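Local coordinates for protein rutinosidase (Aspergillus niger, PDB 6I1A) that hydrolyses glycosidic bonds as a secreted family 5 glycoside hydrolase, acting as a rutinosidase and probably also on beta-1,3-glucans, at residues Ile132-His137 with Asn176-Ser181; Asn279-Ile284 with Val321-Glu326; Lys221-Val226 with Gly253-Ser258; Asn144-Gly149 with Thr200-Phe205; Leu83-Ile88 with Thr362-Gly367. One frame throughout, in Å; residues are numbered along the deposited sequence. Where two conformers were deposited one is given.

Contact 1: residues Ile132-His137 with Asn176-Ser181; sequences IIIDTH and NFIQTS
Ile134 sets CG1 beside its backbone N (chi1 -59°) and then runs on extended (chi2 172°), which carries CD1 out from strand 131-136 to Phe177 and Ile178 of helix 161-179. Phe177 answers with CG anti to its backbone N (chi1 -180°), which sends its ring toward the isoleucine. Ile134 CD1 lies 3.8 Å from Phe177 CD1 and 3.9 Å from Phe177 CE1. The methyl meets that side of the ring at a slant. The same methyl lies 4.1 Å from Ile178 CG1, so a single methyl touches two successive residues of the helix. Tyr187 and Trp100 also pack on Ile134, and Trp100 meets the Phe177 ring edge-to-face.

The helix ends here. Asn176 O takes both Thr180 N and Thr180 OG1, the hydroxyl at 2.7 Å, and the two donors reach it from opposite faces of the carbonyl plane. Ile178 O likewise takes Ser181 N and Ser181 OG. On the strand, His137 ND1 gives a bent hydrogen bond of 2.6 Å to Asp135 OD2, which receives it on the syn side.

This is strand-to-helix packing of the TIM barrel, with the helix laid on the outside of the parallel strands. No hydrogen bond crosses it. The link is purely apolar and rests on one isoleucine methyl. The hydroxyls of Thr180 and Ser181 turn back to the helix end, and no polar atom bridges the two segments.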
# COMPACT_ATOMS: atom_id res chain seq x y z
N ILE A 132 29.75 9.49 -6.00
CA ILE A 132 29.50 8.28 -6.76
C ILE A 132 28.93 7.22 -5.82
O ILE A 132 29.64 6.84 -4.86
CB ILE A 132 30.76 7.77 -7.46
CG1 ILE A 132 31.51 8.87 -8.24
CG2 ILE A 132 30.44 6.60 -8.33
CD1 ILE A 132 30.73 9.42 -9.45
N ILE A 133 27.78 6.67 -6.15
CA ILE A 133 27.26 5.47 -5.47
C ILE A 133 27.51 4.25 -6.34
O ILE A 133 27.01 4.21 -7.47
CB ILE A 133 25.78 5.56 -5.16
CG1 ILE A 133 25.47 6.76 -4.27
CG2 ILE A 133 25.20 4.26 -4.58
CD1 ILE A 133 24.01 7.18 -4.33
N ILE A 134 28.34 3.28 -5.90
CA ILE A 134 28.58 2.05 -6.64
C ILE A 134 27.59 0.99 -6.13
O ILE A 134 27.63 0.65 -4.92
CB ILE A 134 30.03 1.55 -6.57
CG1 ILE A 134 31.01 2.60 -7.10
CG2 ILE A 134 30.14 0.22 -7.30
CD1 ILE A 134 32.46 2.21 -6.87
N ASP A 135 26.67 0.55 -6.98
CA ASP A 135 25.62 -0.40 -6.61
C ASP A 135 25.90 -1.75 -7.25
O ASP A 135 25.99 -1.85 -8.49
CB ASP A 135 24.30 0.23 -7.09
CG ASP A 135 23.17 -0.73 -7.32
OD1 ASP A 135 23.00 -1.74 -6.62
OD2 ASP A 135 22.36 -0.37 -8.23
N THR A 136 25.99 -2.80 -6.44
CA THR A 136 26.03 -4.18 -6.95
C THR A 136 24.58 -4.64 -7.13
O THR A 136 23.97 -5.13 -6.16
CB THR A 136 26.90 -5.09 -6.07
OG1 THR A 136 26.45 -5.02 -4.74
CG2 THR A 136 28.33 -4.59 -6.11
N HIS A 137 24.04 -4.38 -8.33
CA HIS A 137 22.60 -4.50 -8.60
C HIS A 137 22.13 -5.94 -8.55
O HIS A 137 21.01 -6.21 -8.08
CB HIS A 137 22.35 -3.87 -9.98
CG HIS A 137 21.04 -3.17 -10.13
ND1 HIS A 137 20.73 -2.09 -9.36
CD2 HIS A 137 20.09 -3.27 -11.10
CE1 HIS A 137 19.58 -1.61 -9.79
NE2 HIS A 137 19.16 -2.29 -10.85
N ASN A 176 38.13 -2.47 -2.61
CA ASN A 176 39.50 -2.26 -3.19
C ASN A 176 39.45 -1.19 -4.28
O ASN A 176 40.33 -0.33 -4.36
CB ASN A 176 40.08 -3.55 -3.76
CG ASN A 176 41.48 -3.37 -4.32
OD1 ASN A 176 42.40 -3.12 -3.52
ND2 ASN A 176 41.62 -3.48 -5.62
N PHE A 177 38.41 -1.20 -5.13
CA PHE A 177 38.26 -0.16 -6.18
C PHE A 177 38.22 1.22 -5.50
O PHE A 177 38.88 2.17 -5.99
CB PHE A 177 36.98 -0.46 -6.94
CG PHE A 177 36.69 0.52 -8.06
CD1 PHE A 177 36.09 1.75 -7.78
CD2 PHE A 177 36.96 0.19 -9.36
CE1 PHE A 177 35.83 2.65 -8.81
CE2 PHE A 177 36.70 1.09 -10.40
CZ PHE A 177 36.14 2.30 -10.12
N ILE A 178 37.42 1.37 -4.46
CA ILE A 178 37.24 2.67 -3.77
C ILE A 178 38.58 3.12 -3.15
O ILE A 178 39.02 4.27 -3.31
CB ILE A 178 36.11 2.62 -2.75
CG1 ILE A 178 34.75 2.44 -3.45
CG2 ILE A 178 36.14 3.87 -1.91
CD1 ILE A 178 33.62 2.17 -2.52
N GLN A 179 39.24 2.17 -2.47
CA GLN A 179 40.50 2.52 -1.74
C GLN A 179 41.62 2.85 -2.70
O GLN A 179 42.52 3.65 -2.31
CB GLN A 179 40.93 1.30 -0.94
CG GLN A 179 40.09 1.06 0.29
CD GLN A 179 40.23 2.19 1.29
OE1 GLN A 179 39.49 3.14 1.27
NE2 GLN A 179 41.17 2.06 2.23
N THR A 180 41.65 2.30 -3.89
CA THR A 180 42.72 2.55 -4.90
C THR A 180 42.29 3.58 -5.95
O THR A 180 43.00 3.78 -6.96
CB THR A 180 43.14 1.26 -5.56
OG1 THR A 180 42.08 0.61 -6.24
CG2 THR A 180 43.73 0.28 -4.56
N SER A 181 41.16 4.24 -5.72
CA SER A 181 40.54 5.17 -6.69
C SER A 181 41.31 6.48 -6.85
O SER A 181 40.96 7.20 -7.81
CB SER A 181 39.14 5.48 -6.30
OG SER A 181 39.09 6.23 -5.16

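Contact 2: residues Asn279-Ile284 with Val321-Glu326; sequences NLPEYI and VLAGLE. With EDO (1,2-ethanediol), chain S.
The ethanediol of chain S lies over one face of the Tyr283 ring, with EDO C1 3.4 Å above the plane and over the ring centre; Asn279 O lies at the ring edge, in plane. EDO O2 donates to Glu282 OE1 at 2.8 Å, and the diol is also bound by Gln249 NE2 of the second subunit. Tyr247 of that subunit packs on Tyr283. The diol probably comes from the crystallisation liquor.

Away from this outward side, helix 280-290 meets helix 317-331. The axes of the two short segments run nearly parallel, at 15°, and approach to 9.7 Å. Ile284 points toward the other helix. Its CG2 is anti to the backbone N and lies 3.9 Å from Gly324 CA. Its CD1 reaches the same CA at 4.0 Å, so both branches rest on the bare backbone of Gly324. One turn earlier, Pro281 CB meets Ala323 CB at 4.2 Å.

These are two neighbouring outer helices of the TIM barrel, with strand 299-308 between them in the chain. Small residues on helix 317-331 let the isoleucine lie against its backbone. The contact between the helices is apolar, with no hydrogen bond across it; the diol bonds of Glu282 and of Gln249 of the second subunit lie apart from it.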
# COMPACT_ATOMS: atom_id res chain seq x y z
N ASN A 279 -2.38 13.77 -10.28
CA ASN A 279 -2.33 13.55 -8.82
C ASN A 279 -0.95 13.07 -8.35
O ASN A 279 -0.78 12.85 -7.12
CB ASN A 279 -3.44 12.61 -8.35
CG ASN A 279 -3.27 11.18 -8.74
OD1 ASN A 279 -2.15 10.73 -9.02
ND2 ASN A 279 -4.36 10.43 -8.77
N LEU A 280 0.01 12.97 -9.27
CA LEU A 280 1.32 12.35 -8.89
C LEU A 280 1.91 13.06 -7.70
O LEU A 280 2.49 12.40 -6.83
CB LEU A 280 2.26 12.39 -10.08
CG LEU A 280 3.47 11.46 -9.89
CD1 LEU A 280 3.07 10.03 -10.14
CD2 LEU A 280 4.62 11.87 -10.77
N PRO A 281 1.91 14.41 -7.56
CA PRO A 281 2.55 15.02 -6.39
C PRO A 281 1.96 14.56 -5.05
O PRO A 281 2.68 14.61 -4.03
CB PRO A 281 2.40 16.54 -6.62
CG PRO A 281 2.24 16.62 -8.14
CD PRO A 281 1.43 15.41 -8.54
N GLU A 282 0.69 14.17 -5.03
CA GLU A 282 0.04 13.61 -3.84
C GLU A 282 0.67 12.28 -3.46
O GLU A 282 0.94 12.04 -2.25
CB GLU A 282 -1.46 13.45 -4.04
CG GLU A 282 -2.17 14.76 -4.25
CD GLU A 282 -3.58 14.60 -4.82
OE1 GLU A 282 -4.18 13.57 -4.66
OE2 GLU A 282 -3.99 15.51 -5.56
N TYR A 283 0.93 11.47 -4.44
CA TYR A 283 1.56 10.12 -4.22
C TYR A 283 3.01 10.31 -3.79
O TYR A 283 3.54 9.58 -2.90
CB TYR A 283 1.45 9.24 -5.45
CG TYR A 283 0.09 8.59 -5.61
CD1 TYR A 283 -0.95 9.23 -6.24
CD2 TYR A 283 -0.15 7.35 -5.06
CE1 TYR A 283 -2.21 8.68 -6.31
CE2 TYR A 283 -1.40 6.76 -5.17
CZ TYR A 283 -2.43 7.41 -5.82
OH TYR A 283 -3.71 6.87 -5.88
N ILE A 284 3.71 11.26 -4.40
CA ILE A 284 5.11 11.58 -4.01
C ILE A 284 5.12 12.03 -2.55
O ILE A 284 5.97 11.58 -1.73
CB ILE A 284 5.68 12.64 -4.97
CG1 ILE A 284 5.98 12.01 -6.34
CG2 ILE A 284 6.92 13.34 -4.44
CD1 ILE A 284 6.25 13.01 -7.45
N VAL A 321 8.44 16.39 -12.21
CA VAL A 321 9.89 16.19 -11.87
C VAL A 321 10.28 17.17 -10.78
O VAL A 321 10.94 16.79 -9.78
CB VAL A 321 10.83 16.35 -13.08
CG1 VAL A 321 12.30 16.25 -12.67
CG2 VAL A 321 10.54 15.35 -14.12
N LEU A 322 9.93 18.46 -10.93
CA LEU A 322 10.31 19.45 -9.93
C LEU A 322 9.65 19.18 -8.58
O LEU A 322 10.30 19.36 -7.53
CB LEU A 322 9.99 20.86 -10.44
CG LEU A 322 10.81 21.30 -11.66
CD1 LEU A 322 10.37 22.71 -12.06
CD2 LEU A 322 12.29 21.29 -11.40
N ALA A 323 8.38 18.74 -8.59
CA ALA A 323 7.69 18.39 -7.34
C ALA A 323 8.45 17.28 -6.60
O ALA A 323 8.65 17.30 -5.38
CB ALA A 323 6.24 18.02 -7.58
N GLY A 324 8.82 16.26 -7.34
CA GLY A 324 9.54 15.16 -6.71
C GLY A 324 10.88 15.61 -6.20
O GLY A 324 11.26 15.30 -5.04
N LEU A 325 11.69 16.32 -7.00
CA LEU A 325 13.01 16.77 -6.52
C LEU A 325 12.87 17.54 -5.21
O LEU A 325 13.63 17.32 -4.23
CB LEU A 325 13.69 17.64 -7.56
CG LEU A 325 14.12 16.91 -8.81
CD1 LEU A 325 14.78 17.88 -9.79
CD2 LEU A 325 15.12 15.80 -8.56
N GLU A 326 11.92 18.46 -5.17
CA GLU A 326 11.74 19.33 -3.99
C GLU A 326 11.34 18.50 -2.75
O GLU A 326 11.82 18.75 -1.62
CB GLU A 326 10.69 20.43 -4.22
CG GLU A 326 11.15 21.56 -5.12
CD GLU A 326 10.04 22.52 -5.49
OE1 GLU A 326 10.24 23.20 -6.54
OE2 GLU A 326 8.92 22.46 -4.82
C1 EDO S . -2.15 9.58 -2.83
O1 EDO S . -2.02 9.37 -1.43
C2 EDO S . -3.50 10.02 -3.20
O2 EDO S . -3.75 11.35 -2.97

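Contact 3: residues Lys221-Val226 with Gly253-Ser258; sequences KYIRAV and GDFPAS
Arg224 NH1 gives a hydrogen bond of 2.9 Å to Asp254 O. This joins helix 213-233 of the TIM barrel to the loop that leads from helix 248-252 into strand 261-269. The N-H...O angle is 156°. The carbonyl oxygen lies near the guanidinium plane, and the nitrogen approaches in the carbonyl plane, on a lone pair. Arg224 sets CG beside its backbone N (chi1 -78°) and stays extended from CG to NE, which carries the head over to the loop. Water 1 accepts from Arg224 NE and donates to Asp254 O, which is thus gripped twice.

Next to this bond lies an apolar patch. Ile223 CG2 sits 3.9 Å from Phe255 CZ, meeting the ring obliquely, and the two side chains cross at about a right angle. Arg224 CG passes the same ring more distantly.

Further out, Leu220 packs on Phe255 and on Asp254, and Phe297 also touches Phe255. Lys296 NZ bonds to Phe255 O.

Asp254 OD1 makes no direct salt bridge with Arg224; it lies 4.4 Å from Arg224 NH1, well out of the guanidinium plane. Water 2 joins the charges instead: it accepts from Arg224 NH1 at 2.8 Å and donates to Asp254 OD1 at 2.9 Å.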
# COMPACT_ATOMS: atom_id res chain seq x y z
N LYS A 221 21.81 -10.46 7.81
CA LYS A 221 23.09 -11.16 7.99
C LYS A 221 24.10 -10.60 6.99
O LYS A 221 25.26 -10.33 7.32
CB LYS A 221 22.88 -12.67 7.82
CG LYS A 221 24.12 -13.52 7.85
CD LYS A 221 23.84 -14.96 7.42
CE LYS A 221 25.09 -15.77 7.13
NZ LYS A 221 25.84 -15.95 8.39
N TYR A 222 23.67 -10.46 5.73
CA TYR A 222 24.57 -9.98 4.67
C TYR A 222 24.96 -8.53 4.92
O TYR A 222 26.15 -8.19 4.84
CB TYR A 222 23.89 -10.14 3.32
CG TYR A 222 24.63 -9.54 2.17
CD1 TYR A 222 25.86 -10.01 1.78
CD2 TYR A 222 24.11 -8.43 1.48
CE1 TYR A 222 26.51 -9.46 0.69
CE2 TYR A 222 24.79 -7.85 0.41
CZ TYR A 222 25.99 -8.37 -0.00
OH TYR A 222 26.66 -7.87 -1.07
N ILE A 223 23.99 -7.66 5.19
CA ILE A 223 24.34 -6.23 5.38
C ILE A 223 25.26 -6.05 6.60
O ILE A 223 26.20 -5.25 6.57
CB ILE A 223 23.10 -5.35 5.48
CG1 ILE A 223 22.23 -5.45 4.20
CG2 ILE A 223 23.54 -3.91 5.76
CD1 ILE A 223 22.93 -4.94 2.95
N ARG A 224 25.00 -6.78 7.65
CA ARG A 224 25.90 -6.73 8.84
C ARG A 224 27.30 -7.18 8.43
O ARG A 224 28.27 -6.55 8.89
CB ARG A 224 25.33 -7.61 9.95
CG ARG A 224 24.19 -6.95 10.70
CD ARG A 224 23.65 -7.86 11.79
NE ARG A 224 22.81 -7.06 12.68
CZ ARG A 224 21.84 -7.52 13.44
NH1 ARG A 224 21.14 -6.66 14.18
NH2 ARG A 224 21.55 -8.83 13.49
N ALA A 225 27.44 -8.23 7.64
CA ALA A 225 28.76 -8.65 7.19
C ALA A 225 29.45 -7.59 6.33
O ALA A 225 30.69 -7.38 6.41
CB ALA A 225 28.69 -9.95 6.47
N VAL A 226 28.69 -6.94 5.43
CA VAL A 226 29.26 -5.89 4.57
C VAL A 226 29.70 -4.68 5.43
O VAL A 226 30.78 -4.17 5.24
CB VAL A 226 28.26 -5.45 3.48
CG1 VAL A 226 28.80 -4.18 2.81
CG2 VAL A 226 28.02 -6.59 2.51
N GLY A 253 15.84 -0.54 14.04
CA GLY A 253 16.20 -1.19 15.30
C GLY A 253 17.33 -2.15 15.13
O GLY A 253 17.90 -2.59 16.16
N ASP A 254 17.76 -2.49 13.91
CA ASP A 254 18.80 -3.52 13.70
C ASP A 254 20.22 -2.98 13.68
O ASP A 254 21.16 -3.78 13.63
CB ASP A 254 18.57 -4.24 12.36
CG ASP A 254 17.29 -5.04 12.32
OD1 ASP A 254 16.92 -5.64 13.39
OD2 ASP A 254 16.67 -5.13 11.23
N PHE A 255 20.41 -1.65 13.69
CA PHE A 255 21.72 -1.01 13.62
C PHE A 255 21.82 0.08 14.67
O PHE A 255 20.90 0.86 14.84
CB PHE A 255 21.93 -0.36 12.25
CG PHE A 255 21.77 -1.33 11.12
CD1 PHE A 255 20.55 -1.49 10.52
CD2 PHE A 255 22.86 -2.04 10.65
CE1 PHE A 255 20.41 -2.39 9.47
CE2 PHE A 255 22.71 -2.90 9.59
CZ PHE A 255 21.49 -3.07 9.02
N PRO A 256 22.95 0.17 15.39
CA PRO A 256 23.22 1.32 16.25
C PRO A 256 23.32 2.61 15.43
O PRO A 256 23.82 2.56 14.33
CB PRO A 256 24.56 1.04 16.97
CG PRO A 256 25.11 -0.14 16.25
CD PRO A 256 24.01 -0.84 15.47
N ALA A 257 22.83 3.70 15.98
CA ALA A 257 22.83 5.01 15.29
C ALA A 257 24.23 5.43 14.87
O ALA A 257 24.37 6.21 13.88
CB ALA A 257 22.22 6.08 16.18
N SER A 258 25.30 4.96 15.54
CA SER A 258 26.69 5.29 15.15
C SER A 258 27.13 4.66 13.82
O SER A 258 28.18 5.06 13.28
CB SER A 258 27.64 4.87 16.29
OG SER A 258 27.59 3.49 16.49
O HOH W 1 23.81 -4.36 13.35
O HOH W 2 18.56 -7.01 15.28

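Contact 4: residues Asn144-Gly149 with Thr200-Phe205; sequences NGLTIG and TNMVVF. With NAG (2-acetamido-2-deoxy-beta-D-glucopyranose), chain B; EDO (1,2-ethanediol), chain I.
Two loops that follow neighbouring strands of the TIM barrel meet here, one after strand 131-136 and one after strand 187-190. Each carries an Asx turn. Leu146 carries the first loop's side of the contact. Its CD1 lies over one face of the Phe205 ring, 3.9 Å from the centroid and 28° off the normal. This is a CH-pi contact, and Phe205 CZ comes within 3.5 Å of the methyl. The other branch, CD2, meets Met202 CE tip to tip at 3.8 Å. The methionine is bent at chi2 and chi3, which turns its methyl to the leucine. Phe245 meets the Phe205 ring edge-to-face.

The turns shape the backbone. Asn144 OD1 accepts from Leu146 N at 3.0 Å; its ND2 bonds to Glu194 O, and Asn199 ND2 bonds to Asn144 O. Asn201 OD1 accepts from Val203 N at 3.1 Å. An ethanediol, probably from the crystallisation liquor, takes Thr147 N on its O1. Asn201 and Val204 neighbour an N-acetylglucosamine attached to the protein, and Val203 CG2 lies 3.6 Å from O4 of a NAG.

No hydrogen bond joins the two segments directly. Apolar contact carries their meeting, while asparagine amides fix each loop from within.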
# COMPACT_ATOMS: atom_id res chain seq x y z
N ASN A 144 16.12 -11.60 -6.42
CA ASN A 144 14.69 -11.22 -6.52
C ASN A 144 13.96 -11.88 -7.68
O ASN A 144 12.84 -11.44 -8.02
CB ASN A 144 14.54 -9.70 -6.64
CG ASN A 144 15.43 -9.13 -7.72
OD1 ASN A 144 15.68 -9.76 -8.75
ND2 ASN A 144 15.85 -7.87 -7.53
N GLY A 145 14.51 -12.92 -8.31
CA GLY A 145 13.80 -13.59 -9.42
C GLY A 145 13.70 -12.73 -10.66
O GLY A 145 12.98 -13.12 -11.58
N LEU A 146 14.33 -11.58 -10.75
CA LEU A 146 14.21 -10.66 -11.87
C LEU A 146 15.57 -10.54 -12.55
O LEU A 146 16.62 -10.81 -11.89
CB LEU A 146 13.75 -9.26 -11.44
CG LEU A 146 12.38 -9.25 -10.79
CD1 LEU A 146 12.16 -7.92 -10.10
CD2 LEU A 146 11.25 -9.56 -11.80
N THR A 147 15.59 -10.01 -13.79
CA THR A 147 16.88 -9.82 -14.49
C THR A 147 17.84 -8.97 -13.64
O THR A 147 19.07 -9.25 -13.60
CB THR A 147 16.66 -9.12 -15.86
OG1 THR A 147 17.93 -8.99 -16.52
CG2 THR A 147 15.94 -7.80 -15.76
N ILE A 148 17.32 -7.96 -12.95
CA ILE A 148 18.17 -7.01 -12.23
C ILE A 148 18.90 -7.73 -11.07
O ILE A 148 20.01 -7.29 -10.72
CB ILE A 148 17.39 -5.80 -11.73
CG1 ILE A 148 16.16 -6.19 -10.93
CG2 ILE A 148 17.01 -4.93 -12.94
CD1 ILE A 148 15.54 -5.03 -10.12
N GLY A 149 18.34 -8.80 -10.50
CA GLY A 149 18.91 -9.49 -9.35
C GLY A 149 19.96 -10.52 -9.76
O GLY A 149 20.68 -10.98 -8.83
N THR A 200 6.86 -14.21 -6.37
CA THR A 200 6.45 -15.09 -7.49
C THR A 200 5.17 -14.54 -8.12
O THR A 200 5.06 -14.60 -9.35
CB THR A 200 6.27 -16.53 -7.08
OG1 THR A 200 5.29 -16.58 -6.06
CG2 THR A 200 7.53 -17.12 -6.52
N ASN A 201 4.31 -13.91 -7.32
CA ASN A 201 3.19 -13.10 -7.86
C ASN A 201 3.65 -11.64 -7.75
O ASN A 201 3.87 -11.15 -6.63
CB ASN A 201 1.90 -13.37 -7.08
CG ASN A 201 0.74 -12.65 -7.73
OD1 ASN A 201 0.88 -11.59 -8.34
ND2 ASN A 201 -0.45 -13.22 -7.55
N MET A 202 3.93 -11.03 -8.89
CA MET A 202 4.54 -9.69 -8.91
C MET A 202 3.60 -8.58 -8.43
O MET A 202 4.05 -7.43 -8.28
CB MET A 202 5.11 -9.36 -10.30
CG MET A 202 6.44 -10.12 -10.53
SD MET A 202 7.80 -9.37 -9.57
CE MET A 202 8.11 -7.85 -10.48
N VAL A 203 2.34 -8.89 -8.08
CA VAL A 203 1.48 -7.86 -7.49
C VAL A 203 2.07 -7.32 -6.19
O VAL A 203 1.78 -6.15 -5.83
CB VAL A 203 0.06 -8.39 -7.31
CG1 VAL A 203 -0.08 -9.42 -6.18
CG2 VAL A 203 -0.87 -7.21 -7.14
N VAL A 204 2.89 -8.09 -5.49
CA VAL A 204 3.49 -7.64 -4.22
C VAL A 204 4.82 -6.91 -4.46
O VAL A 204 5.39 -6.37 -3.50
CB VAL A 204 3.69 -8.74 -3.19
CG1 VAL A 204 2.38 -9.40 -2.80
CG2 VAL A 204 4.73 -9.75 -3.62
N PHE A 205 5.34 -6.94 -5.68
CA PHE A 205 6.63 -6.23 -5.87
C PHE A 205 6.38 -4.75 -5.61
O PHE A 205 5.29 -4.22 -5.87
CB PHE A 205 7.22 -6.49 -7.26
CG PHE A 205 8.73 -6.30 -7.30
CD1 PHE A 205 9.57 -7.16 -6.64
CD2 PHE A 205 9.28 -5.21 -7.95
CE1 PHE A 205 10.94 -6.96 -6.63
CE2 PHE A 205 10.65 -5.02 -7.96
CZ PHE A 205 11.47 -5.92 -7.34
C1 NAG B . -6.35 -7.30 -9.93
C2 NAG B . -5.47 -6.16 -10.37
C3 NAG B . -4.09 -6.71 -10.87
C4 NAG B . -3.49 -7.58 -9.83
C5 NAG B . -4.44 -8.68 -9.41
C6 NAG B . -3.88 -9.47 -8.30
C7 NAG B . -6.66 -4.20 -11.24
C8 NAG B . -7.18 -3.43 -12.40
N2 NAG B . -6.11 -5.41 -11.45
O3 NAG B . -3.24 -5.56 -11.13
O4 NAG B . -2.27 -8.23 -10.31
O5 NAG B . -5.68 -8.02 -8.91
O6 NAG B . -4.64 -10.68 -8.07
O7 NAG B . -6.65 -3.69 -10.13
C1 EDO I . 12.42 -9.63 -16.00
O1 EDO I . 13.19 -10.45 -15.17
C2 EDO I . 11.04 -10.06 -15.98
O2 EDO I . 10.84 -11.32 -16.62

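Contact 5: residues Leu83-Ile88 with Thr362-Gly367; sequences LASGGI and TFIDEG. With EDO (1,2-ethanediol), chain L.
Ile364 lays its side chain across the last turn of helix 77-85. Its CD1 comes to 3.7 Å from Leu83 CA and 4.0 Å from Leu83 CD2. The two side chains cross at about a right angle. The CG2 branch turns to Ser85 OG, at 3.9 Å, and to Gly86 CA. With CG1 beside the backbone N (chi1 -65°) and the chain extended beyond it, Ile364 spreads both branches over the helix end. The hydroxyl of Ser85 bonds back to Lys82 O, so its contact with the isoleucine is plain packing.

The backbones approach closest at Gly86 and Ile364, CA to CA 5.4 Å. Gly86 CA lies 4.0 Å from Ile364 CD1, so the isoleucine packs directly on bare backbone. Gly87 then ends the helix in a Schellman motif, with Gly87 N bonded to Ala84 O and Ile88 N to Leu83 O. Gly367 ends helix 360-365 in the same way. Gly86 O accepts from O1 of an ethanediol at 2.7 Å, probably from the crystallisation liquor and also bonded to Tyr360 OH and Asn23 ND2.

The contact thus joins two helix ends far apart in sequence. Phe369 of the C-terminal tail packs on Ile364. Helix 77-85 leads into strand 90-95 of the barrel, and Leu83 also touches Leu27, just past strand 22-26.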
# COMPACT_ATOMS: atom_id res chain seq x y z
N LEU A 83 24.65 16.28 -17.80
CA LEU A 83 24.04 16.11 -16.46
C LEU A 83 24.49 17.23 -15.52
O LEU A 83 23.66 17.78 -14.77
CB LEU A 83 24.46 14.72 -15.94
CG LEU A 83 23.85 13.56 -16.69
CD1 LEU A 83 24.53 12.25 -16.34
CD2 LEU A 83 22.35 13.45 -16.47
N ALA A 84 25.77 17.58 -15.49
CA ALA A 84 26.28 18.66 -14.65
C ALA A 84 25.58 19.99 -15.00
O ALA A 84 25.23 20.76 -14.10
CB ALA A 84 27.78 18.81 -14.84
N SER A 85 25.34 20.21 -16.28
CA SER A 85 24.70 21.47 -16.76
C SER A 85 23.28 21.53 -16.21
O SER A 85 22.75 22.66 -16.09
CB SER A 85 24.76 21.60 -18.28
OG SER A 85 23.72 20.87 -18.95
N GLY A 86 22.64 20.38 -15.97
CA GLY A 86 21.29 20.34 -15.36
C GLY A 86 21.31 20.35 -13.84
O GLY A 86 20.22 20.20 -13.25
N GLY A 87 22.46 20.48 -13.15
CA GLY A 87 22.58 20.58 -11.69
C GLY A 87 22.82 19.20 -10.99
O GLY A 87 22.68 19.17 -9.76
N ILE A 88 23.13 18.18 -11.75
CA ILE A 88 23.40 16.85 -11.14
C ILE A 88 24.70 16.92 -10.35
O ILE A 88 25.75 17.38 -10.89
CB ILE A 88 23.42 15.75 -12.20
CG1 ILE A 88 22.04 15.59 -12.84
CG2 ILE A 88 23.96 14.42 -11.71
CD1 ILE A 88 20.94 15.22 -11.83
N THR A 362 16.63 14.19 -21.50
CA THR A 362 15.54 14.90 -22.24
C THR A 362 15.06 16.06 -21.39
O THR A 362 14.85 17.20 -21.89
CB THR A 362 14.40 13.95 -22.56
OG1 THR A 362 14.86 13.01 -23.52
CG2 THR A 362 13.18 14.69 -23.08
N PHE A 363 14.83 15.85 -20.10
CA PHE A 363 14.37 16.95 -19.22
C PHE A 363 15.34 18.11 -19.22
O PHE A 363 14.98 19.30 -19.18
CB PHE A 363 14.17 16.45 -17.78
CG PHE A 363 13.21 15.31 -17.62
CD1 PHE A 363 12.17 15.07 -18.49
CD2 PHE A 363 13.33 14.46 -16.53
CE1 PHE A 363 11.25 14.06 -18.29
CE2 PHE A 363 12.42 13.44 -16.33
CZ PHE A 363 11.36 13.26 -17.18
N ILE A 364 16.65 17.82 -19.15
CA ILE A 364 17.67 18.88 -19.14
C ILE A 364 17.55 19.66 -20.49
O ILE A 364 17.57 20.90 -20.44
CB ILE A 364 19.07 18.28 -18.96
CG1 ILE A 364 19.17 17.64 -17.56
CG2 ILE A 364 20.11 19.36 -19.10
CD1 ILE A 364 20.49 16.89 -17.28
N ASP A 365 17.50 18.96 -21.59
CA ASP A 365 17.51 19.60 -22.95
C ASP A 365 16.22 20.42 -23.13
O ASP A 365 16.22 21.36 -24.01
CB ASP A 365 17.67 18.56 -24.05
CG ASP A 365 19.13 18.14 -24.23
OD1 ASP A 365 19.98 18.72 -23.60
OD2 ASP A 365 19.36 17.22 -24.95
N GLU A 366 15.11 20.07 -22.49
CA GLU A 366 13.82 20.83 -22.56
C GLU A 366 13.87 22.02 -21.60
O GLU A 366 12.85 22.75 -21.53
CB GLU A 366 12.65 19.91 -22.24
CG GLU A 366 12.42 18.83 -23.27
CD GLU A 366 11.91 19.44 -24.57
OE1 GLU A 366 10.72 19.76 -24.64
OE2 GLU A 366 12.72 19.68 -25.43
N GLY A 367 14.94 22.24 -20.84
CA GLY A 367 15.14 23.40 -19.97
C GLY A 367 14.32 23.31 -18.68
O GLY A 367 14.04 24.34 -18.06
C1 EDO L . 19.09 18.57 -10.87
O1 EDO L . 18.89 18.15 -12.15
C2 EDO L . 18.24 19.69 -10.45
O2 EDO L . 18.43 19.90 -9.03

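From the N terminus, the first segment is 83-88, whose partner 362-367 lies near the C terminus. Contact 5 therefore closes a loop that holds all the others, joining the ends of helices 77-85 and 360-365. Inside it, contact 1 joins strand 131-136 to helix 161-179. Contact 4 joins the loops after strands 131-136 and 187-190. It opens before contact 1 has closed, so the two cross; they also touch, His137 against Ile148. Contact 3 follows in series, tying helix 213-233 to the loop before strand 261-269. Contact 2 comes last, pairing helices 280-290 and 317-331. It touches contact 5 where Val321 meets Phe363. Contacts 1 and 2 lie on opposite sides of the chain's centre.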